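Local coordinates for protein AA9 family lytic polysaccharide monooxygenase cel61B (PDB 2VTC) that oxidatively cleaves glycosidic bonds in cellulose and other polysaccharides, crystalline ones included, using one active-site copper, a reducing agent and hydrogen peroxide or oxygen, at residues G55-D60 against N81-A86; Q34-D39 against G48-V53; V118-S123 against N173-H178; V23-I28 against V98-P103. All coordinates share one frame; numbering follows the deposited sequence.

Contact 1 (G55-D60 against N81-A86)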
# COMPACT_ATOMS: atom_id res chain seq x y z
N GLY A 55 -6.25 9.32 -4.44
CA GLY A 55 -5.87 8.68 -3.18
C GLY A 55 -7.08 8.56 -2.26
O GLY A 55 -7.93 9.46 -2.23
N TRP A 56 -7.16 7.46 -1.52
CA TRP A 56 -8.29 7.23 -0.62
C TRP A 56 -8.29 8.19 0.58
O TRP A 56 -7.24 8.50 1.16
CB TRP A 56 -8.34 5.77 -0.16
CG TRP A 56 -8.85 4.81 -1.21
CD1 TRP A 56 -8.55 4.80 -2.53
CD2 TRP A 56 -9.74 3.70 -0.98
NE1 TRP A 56 -9.22 3.75 -3.18
CE2 TRP A 56 -9.96 3.07 -2.25
CE3 TRP A 56 -10.41 3.19 0.15
CZ2 TRP A 56 -10.79 1.96 -2.40
CZ3 TRP A 56 -11.26 2.07 -0.01
CH2 TRP A 56 -11.42 1.46 -1.29
N TYR A 57 -9.47 8.65 0.95
CA TYR A 57 -9.66 9.31 2.24
C TYR A 57 -9.38 8.33 3.40
O TYR A 57 -9.78 7.15 3.37
CB TYR A 57 -11.10 9.85 2.29
CG TYR A 57 -11.58 10.42 3.60
CD1 TYR A 57 -11.51 11.80 3.84
CD2 TYR A 57 -12.14 9.60 4.59
CE1 TYR A 57 -11.98 12.33 5.04
CE2 TYR A 57 -12.63 10.12 5.78
CZ TYR A 57 -12.52 11.49 6.00
OH TYR A 57 -12.97 12.01 7.18
N ALA A 58 -8.69 8.81 4.44
CA ALA A 58 -8.45 8.02 5.64
C ALA A 58 -8.33 8.91 6.87
O ALA A 58 -8.04 10.09 6.75
CB ALA A 58 -7.19 7.13 5.46
N GLU A 59 -8.58 8.36 8.05
CA GLU A 59 -8.73 9.21 9.24
C GLU A 59 -7.70 8.96 10.34
O GLU A 59 -8.02 9.18 11.51
CB GLU A 59 -10.15 9.05 9.83
CG GLU A 59 -11.27 9.46 8.87
CD GLU A 59 -12.63 9.55 9.51
OE1 GLU A 59 -12.89 8.89 10.54
OE2 GLU A 59 -13.48 10.28 8.96
N ASP A 60 -6.51 8.46 9.98
CA ASP A 60 -5.42 8.39 10.98
C ASP A 60 -4.66 9.72 11.00
O ASP A 60 -3.85 10.02 10.12
CB ASP A 60 -4.50 7.19 10.73
CG ASP A 60 -3.56 6.94 11.90
OD1 ASP A 60 -2.96 7.94 12.37
OD2 ASP A 60 -3.46 5.76 12.33
N ASN A 81 -10.78 3.95 8.71
CA ASN A 81 -12.07 4.52 8.26
C ASN A 81 -12.02 4.96 6.79
O ASN A 81 -12.65 5.96 6.38
CB ASN A 81 -12.47 5.71 9.15
CG ASN A 81 -12.60 5.34 10.61
OD1 ASN A 81 -12.85 4.18 10.98
ND2 ASN A 81 -12.43 6.36 11.48
N ALA A 82 -11.24 4.25 5.97
CA ALA A 82 -10.95 4.71 4.63
C ALA A 82 -12.14 4.61 3.70
O ALA A 82 -12.99 3.72 3.84
CB ALA A 82 -9.77 3.97 4.01
N ALA A 83 -12.15 5.52 2.74
CA ALA A 83 -13.17 5.59 1.68
C ALA A 83 -12.52 5.87 0.34
O ALA A 83 -11.51 6.59 0.25
CB ALA A 83 -14.20 6.67 2.01
N PRO A 84 -13.08 5.30 -0.75
CA PRO A 84 -12.48 5.49 -2.07
C PRO A 84 -12.30 6.96 -2.47
O PRO A 84 -13.13 7.82 -2.12
CB PRO A 84 -13.46 4.78 -3.02
CG PRO A 84 -14.18 3.82 -2.17
CD PRO A 84 -14.25 4.41 -0.78
N GLY A 85 -11.21 7.25 -3.18
CA GLY A 85 -11.01 8.57 -3.78
C GLY A 85 -12.19 8.86 -4.71
O GLY A 85 -12.76 7.93 -5.29
N ALA A 86 -12.51 10.15 -4.85
CA ALA A 86 -13.71 10.57 -5.59
C ALA A 86 -13.49 10.51 -7.10
O ALA A 86 -14.46 10.59 -7.89
CB ALA A 86 -14.15 11.97 -5.15
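Trp-56 lays one face of its indole on Pro-84. The CA of Pro-84 sits 3.5 Å from the centroid of the Trp-56 five-membered ring, a CH-pi contact. Further along the proline ring, Pro-84 CG lies 3.7 Å from Trp-56 CH2. The CB of Ala-82 reaches the edge of the same indole near CE3, close to its plane. Trp-56 CG stands beside the backbone N, anti to the carbonyl carbon (chi1 -76°), and from there the indole lies against Pro-84. Its NE1 is bonded outside the contact, to Asn-200. An alanine in place of Trp-56 would probably leave Pro-84 without the flat surface it packs on and Asn-200 without this donor.

Next along the chain, Ala-83 N gives a hydrogen bond of 2.9 Å to Tyr-57 O. The return bond from Tyr-57 N to Ala-83 O is weak. Beyond it, Asn-81 ND2 donates to Glu-59 OE1 over 2.7 Å, on the anti side and somewhat out of the carboxylate plane. The other carboxylate oxygen of Glu-59, OE2, accepts from Tyr-57 OH, so both oxygens of Glu-59 are held. The arrangement is a single antiparallel beta bridge, Tyr-57 with Ala-83, between two irregular loops of this AA9 domain.

Contact 2 (Q34-D39 against G48-V53)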
# COMPACT_ATOMS: atom_id res chain seq x y z
N GLN A 34 -2.10 13.89 -7.84
CA GLN A 34 -2.32 14.29 -6.46
C GLN A 34 -2.88 13.13 -5.62
O GLN A 34 -3.82 12.44 -6.04
CB GLN A 34 -3.26 15.50 -6.40
CG GLN A 34 -3.45 16.11 -5.01
CD GLN A 34 -2.14 16.54 -4.38
OE1 GLN A 34 -1.80 16.13 -3.27
NE2 GLN A 34 -1.38 17.34 -5.12
N GLY A 35 -2.27 12.89 -4.45
CA GLY A 35 -2.77 11.90 -3.50
C GLY A 35 -3.58 12.53 -2.39
O GLY A 35 -3.77 13.76 -2.37
N PHE A 36 -4.08 11.70 -1.47
CA PHE A 36 -4.80 12.24 -0.32
C PHE A 36 -3.79 12.75 0.70
O PHE A 36 -2.85 12.03 1.08
CB PHE A 36 -5.72 11.19 0.32
CG PHE A 36 -6.54 11.74 1.46
CD1 PHE A 36 -7.75 12.42 1.22
CD2 PHE A 36 -6.11 11.60 2.78
CE1 PHE A 36 -8.51 12.92 2.28
CE2 PHE A 36 -6.87 12.10 3.84
CZ PHE A 36 -8.08 12.78 3.58
N ILE A 37 -3.99 13.98 1.15
CA ILE A 37 -3.15 14.56 2.21
C ILE A 37 -3.97 14.89 3.46
O ILE A 37 -5.17 15.13 3.40
CB ILE A 37 -2.37 15.80 1.71
CG1 ILE A 37 -3.34 16.93 1.32
CG2 ILE A 37 -1.45 15.42 0.57
CD1 ILE A 37 -2.67 18.21 0.80
N LEU A 38 -3.30 14.91 4.60
CA LEU A 38 -3.97 15.15 5.87
C LEU A 38 -4.76 16.48 5.94
O LEU A 38 -5.79 16.55 6.63
CB LEU A 38 -2.96 15.07 7.02
CG LEU A 38 -3.51 14.98 8.44
CD1 LEU A 38 -4.46 13.80 8.62
CD2 LEU A 38 -2.33 14.91 9.43
N ASP A 39 -4.29 17.51 5.23
CA ASP A 39 -4.99 18.81 5.15
C ASP A 39 -6.44 18.69 4.68
O ASP A 39 -7.32 19.41 5.16
CB ASP A 39 -4.23 19.80 4.26
CG ASP A 39 -3.01 20.40 4.96
OD1 ASP A 39 -2.86 20.18 6.19
OD2 ASP A 39 -2.20 21.07 4.28
N GLY A 48 -17.07 20.44 5.03
CA GLY A 48 -17.89 19.32 4.56
C GLY A 48 -17.43 18.75 3.22
O GLY A 48 -17.93 17.72 2.79
N HIS A 49 -16.49 19.43 2.58
CA HIS A 49 -15.96 19.02 1.27
C HIS A 49 -14.43 19.15 1.21
O HIS A 49 -13.83 19.84 2.05
CB HIS A 49 -16.62 19.84 0.14
CG HIS A 49 -18.09 20.03 0.30
ND1 HIS A 49 -18.63 20.99 1.14
CD2 HIS A 49 -19.15 19.39 -0.25
CE1 HIS A 49 -19.95 20.92 1.10
NE2 HIS A 49 -20.29 19.96 0.27
N PHE A 50 -13.80 18.49 0.23
CA PHE A 50 -12.35 18.61 -0.02
C PHE A 50 -12.07 18.23 -1.48
O PHE A 50 -12.96 17.67 -2.13
CB PHE A 50 -11.54 17.73 0.96
CG PHE A 50 -11.76 16.25 0.78
CD1 PHE A 50 -10.87 15.50 0.00
CD2 PHE A 50 -12.83 15.61 1.40
CE1 PHE A 50 -11.06 14.13 -0.16
CE2 PHE A 50 -13.03 14.23 1.23
CZ PHE A 50 -12.14 13.49 0.45
N PRO A 51 -10.86 18.55 -2.01
CA PRO A 51 -10.52 18.28 -3.41
C PRO A 51 -10.71 16.83 -3.82
O PRO A 51 -10.45 15.91 -3.02
CB PRO A 51 -9.04 18.67 -3.50
CG PRO A 51 -8.90 19.73 -2.48
CD PRO A 51 -9.73 19.22 -1.33
N ASN A 52 -11.17 16.62 -5.05
CA ASN A 52 -11.40 15.27 -5.57
C ASN A 52 -10.10 14.67 -6.06
O ASN A 52 -9.51 15.19 -7.01
CB ASN A 52 -12.48 15.28 -6.67
CG ASN A 52 -13.81 15.78 -6.16
OD1 ASN A 52 -14.26 15.39 -5.06
ND2 ASN A 52 -14.46 16.66 -6.93
N VAL A 53 -9.65 13.60 -5.40
CA VAL A 53 -8.36 12.98 -5.74
C VAL A 53 -8.45 11.46 -5.85
O VAL A 53 -9.43 10.86 -5.43
CB VAL A 53 -7.25 13.35 -4.70
CG1 VAL A 53 -6.97 14.87 -4.74
CG2 VAL A 53 -7.61 12.86 -3.29
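Phe-36 and Phe-50 meet as an offset edge-to-face pair, with the edge of Phe-36 toward the face of Phe-50. The planes stand at 86° and the centroids are 5.7 Å apart. The touching atoms are Phe-36 CE1 and Phe-50 CE1, 3.7 Å from each other. Phe-50 CE1 lies in the plane of the Phe-36 ring, at its edge. With CG anti to the backbone N (chi1 -177°), Phe-36 brings its ring edge to Phe-50. A second ring, that of Tyr-57, meets Phe-36 from outside the two segments. An alanine in place of Phe-50 would probably open a gap beside Phe-36 CE1 and leave that edge without its aromatic mate.

Val-53 makes the other half of the contact with its two methyls. CG1 lies 3.7 Å from Gln-34 CG, and the two side chains pass each other at a slant. CG2 turns to the backbone instead, 4.0 Å from Gly-35 O and close to Phe-36 CA. The side-chain packing is apolar, and Val-53 CB also lies against the backbone carbonyl of Gln-34.

Helix 38-47 joins the segments and lies beside them, with its Tyr-40 touching both Gln-34 and Phe-50. Gly-35 also bonds through its backbone to Gln-24 of strand 22-28. The contact joins the chain leading into helix 38-47 to the loop that follows it, next to that strand.

Contact 3 (V118-S123 against N173-H178)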
# COMPACT_ATOMS: atom_id res chain seq x y z
N VAL A 118 -6.34 -4.80 -6.86
CA VAL A 118 -7.67 -5.41 -6.87
C VAL A 118 -8.51 -4.75 -7.97
O VAL A 118 -8.42 -3.53 -8.20
CB VAL A 118 -8.38 -5.22 -5.54
CG1 VAL A 118 -8.79 -3.79 -5.38
CG2 VAL A 118 -9.61 -6.06 -5.47
N GLU A 119 -9.36 -5.54 -8.61
CA GLU A 119 -10.32 -4.99 -9.57
C GLU A 119 -11.63 -4.55 -8.90
O GLU A 119 -12.06 -5.13 -7.90
CB GLU A 119 -10.59 -6.00 -10.70
CG GLU A 119 -11.37 -5.37 -11.88
CD GLU A 119 -11.66 -6.35 -13.02
OE1 GLU A 119 -11.18 -7.50 -13.00
OE2 GLU A 119 -12.39 -5.91 -13.95
N CYS A 120 -12.27 -3.52 -9.46
CA CYS A 120 -13.56 -3.04 -8.97
C CYS A 120 -14.67 -3.48 -9.90
O CYS A 120 -14.48 -3.47 -11.12
CB CYS A 120 -13.58 -1.52 -8.91
SG CYS A 120 -12.30 -0.84 -7.78
N SER A 121 -15.79 -3.86 -9.30
CA SER A 121 -17.03 -4.04 -10.06
C SER A 121 -17.65 -2.66 -10.14
O SER A 121 -18.04 -2.09 -9.13
CB SER A 121 -17.97 -4.98 -9.32
OG SER A 121 -19.21 -5.06 -10.03
N GLY A 122 -17.76 -2.11 -11.35
CA GLY A 122 -18.17 -0.72 -11.50
C GLY A 122 -17.00 0.21 -11.22
O GLY A 122 -15.85 -0.22 -11.25
N SER A 123 -17.31 1.48 -10.98
CA SER A 123 -16.28 2.49 -10.69
C SER A 123 -15.62 2.21 -9.33
O SER A 123 -16.30 1.83 -8.38
CB SER A 123 -16.93 3.86 -10.62
OG SER A 123 -15.95 4.84 -10.32
N ASN A 173 -10.98 -1.10 -14.04
CA ASN A 173 -10.89 -0.16 -12.93
C ASN A 173 -10.27 -0.89 -11.75
O ASN A 173 -10.79 -1.92 -11.31
CB ASN A 173 -12.28 0.35 -12.55
CG ASN A 173 -12.91 1.22 -13.63
OD1 ASN A 173 -12.24 2.00 -14.32
ND2 ASN A 173 -14.23 1.09 -13.77
N TYR A 174 -9.13 -0.40 -11.27
CA TYR A 174 -8.41 -1.10 -10.18
C TYR A 174 -8.04 -0.15 -9.04
O TYR A 174 -8.02 1.09 -9.20
CB TYR A 174 -7.10 -1.73 -10.71
CG TYR A 174 -7.28 -2.73 -11.83
CD1 TYR A 174 -7.49 -4.09 -11.54
CD2 TYR A 174 -7.22 -2.33 -13.16
CE1 TYR A 174 -7.66 -5.03 -12.56
CE2 TYR A 174 -7.39 -3.27 -14.20
CZ TYR A 174 -7.61 -4.61 -13.89
OH TYR A 174 -7.78 -5.56 -14.87
N VAL A 175 -7.79 -0.77 -7.89
CA VAL A 175 -7.23 -0.10 -6.73
C VAL A 175 -5.86 -0.73 -6.48
O VAL A 175 -5.71 -1.97 -6.50
CB VAL A 175 -8.12 -0.29 -5.48
CG1 VAL A 175 -7.59 0.54 -4.31
CG2 VAL A 175 -9.56 0.20 -5.76
N PHE A 176 -4.88 0.13 -6.20
CA PHE A 176 -3.53 -0.34 -5.82
C PHE A 176 -3.31 -0.06 -4.33
O PHE A 176 -3.57 1.05 -3.87
CB PHE A 176 -2.47 0.37 -6.66
CG PHE A 176 -2.43 -0.11 -8.06
CD1 PHE A 176 -1.50 -1.06 -8.47
CD2 PHE A 176 -3.40 0.32 -8.97
CE1 PHE A 176 -1.48 -1.53 -9.79
CE2 PHE A 176 -3.41 -0.16 -10.29
CZ PHE A 176 -2.44 -1.08 -10.71
N ARG A 177 -2.89 -1.09 -3.59
CA ARG A 177 -2.70 -1.00 -2.15
C ARG A 177 -1.21 -1.18 -1.87
O ARG A 177 -0.70 -2.30 -1.98
CB ARG A 177 -3.55 -2.07 -1.44
CG ARG A 177 -3.45 -2.17 0.08
CD ARG A 177 -4.22 -3.39 0.54
NE ARG A 177 -4.18 -3.48 2.01
CZ ARG A 177 -3.13 -3.97 2.68
NH1 ARG A 177 -2.05 -4.47 2.02
NH2 ARG A 177 -3.17 -3.97 4.02
N HIS A 178 -0.56 -0.06 -1.55
CA HIS A 178 0.89 0.02 -1.35
C HIS A 178 1.17 0.06 0.16
O HIS A 178 0.57 0.89 0.86
CB HIS A 178 1.40 1.29 -2.04
CG HIS A 178 2.87 1.54 -1.87
ND1 HIS A 178 3.84 0.64 -2.26
CD2 HIS A 178 3.53 2.61 -1.36
CE1 HIS A 178 5.04 1.15 -1.98
NE2 HIS A 178 4.88 2.34 -1.43
O HOH W 1 -8.75 -8.11 -14.26
O HOH W 2 -13.00 -3.16 -14.19
O HOH W 3 -15.34 -1.91 -13.43
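Glu-119 passes the Tyr-174 ring at a slant, its carboxylate plane 41° from the ring plane. Its CB lies 3.6 Å from Tyr-174 CE1. Its CG is 3.5 Å from Asn-173 O and also near Tyr-174 CE1. CG is anti to the backbone N (chi1 -168°), and the chain stays extended beyond it. At the tip, OE1 accepts a hydrogen bond from a water that also donates to Tyr-174 OH, so the two side chains are bridged. The Tyr-174 hydroxyl in turn bonds to Arg-170 O. The other oxygen, OE2, lies 2.8 Å from a second water, which accepts from Asn-173 N.

Valines pack on the opposite face of the sheet. Val-118 CG1 lies 3.6 Å from Val-175 CB, the two side chains side by side and pointing the same way. Val-175 CG2 touches Cys-120 SG, which is disulfide-bonded to Cys-124.

Val-118 and Val-175 exchange two backbone hydrogen bonds, and Cys-120 N adds a third, 2.9 Å to Asn-173 O. Past the paired part, Asn-173 ND2 reaches Gly-122 O over 3.3 Å, coming from above the carbonyl plane.

The contact joins the end of strand 113-119 to strand 172-182, antiparallel. Strand 193-204 lies along the other side of strand 172-182, with backbone bonds from Tyr-174 and Phe-176. Strand 133-143 packs Trp-134 on both valines.

Contact 4 (V23-I28 against V98-P103). With NAG (2-acetamido-2-deoxy-beta-D-glucopyranose), chain C; NAG (2-acetamido-2-deoxy-beta-D-glucopyranose), chain B.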
# COMPACT_ATOMS: atom_id res chain seq x y z
N VAL A 23 1.22 8.36 1.61
CA VAL A 23 1.48 8.64 0.21
C VAL A 23 0.74 9.94 -0.12
O VAL A 23 -0.48 9.99 -0.05
CB VAL A 23 1.01 7.47 -0.72
CG1 VAL A 23 1.05 7.89 -2.18
CG2 VAL A 23 1.90 6.26 -0.50
N GLN A 24 1.49 11.00 -0.44
CA GLN A 24 0.87 12.31 -0.67
C GLN A 24 0.60 12.61 -2.13
O GLN A 24 -0.25 13.46 -2.47
CB GLN A 24 1.71 13.42 -0.04
CG GLN A 24 1.75 13.38 1.46
CD GLN A 24 2.01 14.75 2.09
OE1 GLN A 24 1.47 15.05 3.16
NE2 GLN A 24 2.84 15.55 1.45
N ASN A 25 1.35 11.92 -2.98
CA ASN A 25 1.24 12.03 -4.42
C ASN A 25 2.03 10.88 -5.04
O ASN A 25 2.68 10.09 -4.33
CB ASN A 25 1.68 13.41 -4.94
CG ASN A 25 3.08 13.84 -4.45
OD1 ASN A 25 4.09 13.25 -4.83
ND2 ASN A 25 3.11 14.92 -3.65
N PHE A 26 1.92 10.75 -6.35
CA PHE A 26 2.56 9.67 -7.06
C PHE A 26 2.65 10.04 -8.53
O PHE A 26 1.89 10.91 -9.01
CB PHE A 26 1.80 8.33 -6.84
CG PHE A 26 0.34 8.35 -7.28
CD1 PHE A 26 -0.03 7.79 -8.50
CD2 PHE A 26 -0.65 8.91 -6.46
CE1 PHE A 26 -1.39 7.81 -8.92
CE2 PHE A 26 -2.00 8.93 -6.86
CZ PHE A 26 -2.36 8.38 -8.09
N THR A 27 3.59 9.40 -9.23
CA THR A 27 3.77 9.61 -10.66
C THR A 27 3.45 8.34 -11.43
O THR A 27 3.66 7.22 -10.95
CB THR A 27 5.20 10.10 -11.04
OG1 THR A 27 6.18 9.10 -10.71
CG2 THR A 27 5.51 11.42 -10.38
N ILE A 28 2.92 8.53 -12.63
CA ILE A 28 2.71 7.45 -13.58
C ILE A 28 3.46 7.82 -14.86
O ILE A 28 3.18 8.86 -15.45
CB ILE A 28 1.21 7.22 -13.86
CG1 ILE A 28 0.46 6.84 -12.57
CG2 ILE A 28 1.04 6.14 -14.93
CD1 ILE A 28 -1.06 6.96 -12.64
N VAL A 98 5.32 5.55 -9.17
CA VAL A 98 6.27 5.91 -8.13
C VAL A 98 5.52 6.57 -7.00
O VAL A 98 5.02 7.69 -7.13
CB VAL A 98 7.43 6.84 -8.64
CG1 VAL A 98 8.44 7.06 -7.53
CG2 VAL A 98 8.12 6.24 -9.87
N PHE A 99 5.40 5.84 -5.89
CA PHE A 99 4.69 6.34 -4.72
C PHE A 99 5.63 7.26 -3.96
O PHE A 99 6.77 6.88 -3.67
CB PHE A 99 4.22 5.19 -3.81
CG PHE A 99 3.20 4.28 -4.44
CD1 PHE A 99 1.85 4.60 -4.39
CD2 PHE A 99 3.59 3.09 -5.06
CE1 PHE A 99 0.88 3.75 -4.95
CE2 PHE A 99 2.64 2.23 -5.64
CZ PHE A 99 1.27 2.57 -5.58
N GLN A 100 5.16 8.47 -3.67
CA GLN A 100 5.94 9.45 -2.91
C GLN A 100 5.39 9.57 -1.50
O GLN A 100 4.28 10.06 -1.27
CB GLN A 100 5.95 10.80 -3.63
CG GLN A 100 6.53 11.95 -2.79
CD GLN A 100 8.05 11.86 -2.64
OE1 GLN A 100 8.57 11.53 -1.56
NE2 GLN A 100 8.76 12.15 -3.71
N TRP A 101 6.18 9.12 -0.53
CA TRP A 101 5.80 9.20 0.87
C TRP A 101 6.24 10.54 1.47
O TRP A 101 7.21 11.17 1.00
CB TRP A 101 6.42 8.04 1.66
CG TRP A 101 5.82 6.70 1.33
CD1 TRP A 101 6.12 5.92 0.26
CD2 TRP A 101 4.82 5.99 2.08
NE1 TRP A 101 5.36 4.76 0.28
CE2 TRP A 101 4.57 4.78 1.40
CE3 TRP A 101 4.12 6.27 3.27
CZ2 TRP A 101 3.63 3.83 1.86
CZ3 TRP A 101 3.18 5.33 3.74
CH2 TRP A 101 2.95 4.12 3.02
N GLY A 102 5.53 10.97 2.50
CA GLY A 102 5.83 12.27 3.11
C GLY A 102 4.85 12.62 4.21
O GLY A 102 4.04 11.77 4.61
N PRO A 103 4.88 13.88 4.69
CA PRO A 103 5.72 15.01 4.21
C PRO A 103 7.19 14.97 4.68
O PRO A 103 8.06 15.61 4.06
CB PRO A 103 5.03 16.24 4.80
CG PRO A 103 4.34 15.74 6.05
CD PRO A 103 4.01 14.26 5.82
C1 NAG C . 4.39 15.36 -3.12
C2 NAG C . 4.40 16.90 -3.01
C3 NAG C . 5.69 17.43 -2.35
C4 NAG C . 6.07 16.66 -1.08
C5 NAG C . 5.86 15.15 -1.27
C6 NAG C . 6.08 14.31 -0.01
C7 NAG C . 3.26 18.46 -4.51
C8 NAG C . 3.27 19.13 -5.85
N2 NAG C . 4.21 17.54 -4.30
O3 NAG C . 5.54 18.81 -2.07
O4 NAG C . 7.44 16.88 -0.73
O5 NAG C . 4.55 14.87 -1.80
O6 NAG C . 5.44 14.87 1.12
O7 NAG C . 2.41 18.76 -3.66
C1 NAG B . 7.55 17.63 0.49
C2 NAG B . 8.93 17.36 1.10
C3 NAG B . 9.26 18.32 2.26
C4 NAG B . 8.88 19.77 1.96
C5 NAG B . 7.44 19.83 1.43
C6 NAG B . 7.01 21.26 1.10
C7 NAG B . 9.68 15.02 0.87
C8 NAG B . 9.84 13.70 1.55
N2 NAG B . 9.06 15.98 1.56
O3 NAG B . 10.65 18.25 2.51
O4 NAG B . 9.03 20.57 3.11
O5 NAG B . 7.35 19.02 0.26
O6 NAG B . 7.83 21.77 0.06
O7 NAG B . 10.09 15.15 -0.28
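Val-23 is the bump between two aromatic rings. Its CG2 fills the hollow over one face of Trp-101, 3.8 Å from the centroid of the five-membered ring. CG1 meets the rim of the Phe-99 ring, 4.0 Å from CD1. Phe-26 rests its CB by Phe-99. Its CG stands between the backbone N and the carbonyl carbon (chi1 59°), and the ring leads away from the other strand.

On the opposite face, Thr-27 and Val-98 lie side by side, with Thr-27 OG1 3.3 Å from Val-98 CB. Asn-25 and Gln-100 also run alongside, and Asn-25 OD1 touches Gln-100 CB. Asn-25 ND2 carries the first sugar of an N-linked glycan, which spreads over Gln-100 and Gly-102. The missing side chain of Gly-102 accommodates O6 of this sugar, 3.3 Å from Gly-102 CA; any CB would clash. Pro-103, after a cis peptide bond, crosses the Gln-24 side chain at about a right angle; Gln-24 OE1 is hydrogen-bonded to Gln-22. Pro-103 O accepts a 2.7 Å hydrogen bond from N2 of the second sugar.

Gln-24 N donates to Gln-100 O, while Gln-100 N donates to Asn-25 O. Two residues thus face one, a classic beta bulge. Trp-101 NE1 is hydrogen-bonded to His-178, and the Trp-101 side chain lies about 4 Å from that of Tyr-195, a copper ligand. The bulged pair belongs to the beta-sandwich core of the AA9 fold, near its metal site, which holds nickel here.

How the contacts relate
Contact 4 pairs strands 22-28 and 96-102 in the four-stranded antiparallel sheet. Contact 3 belongs to the other, mixed sheet, its centre about 18 Å away. The two touch through His-178, whose ring stacks on Phe-99 and so ties the sheets together. Contacts 2 and 1 follow one another along the chain, both nested within the loop that contact 4 closes. Their centres are about 9 Å apart, and they touch. Contact 2 also reaches Gln-24 of contact 4, and Trp-56 of contact 1 touches Val-175 of contact 3. Contact 3 comes last. Contact 1 thus packs on the mixed sheet, and contact 2 on the four-stranded one.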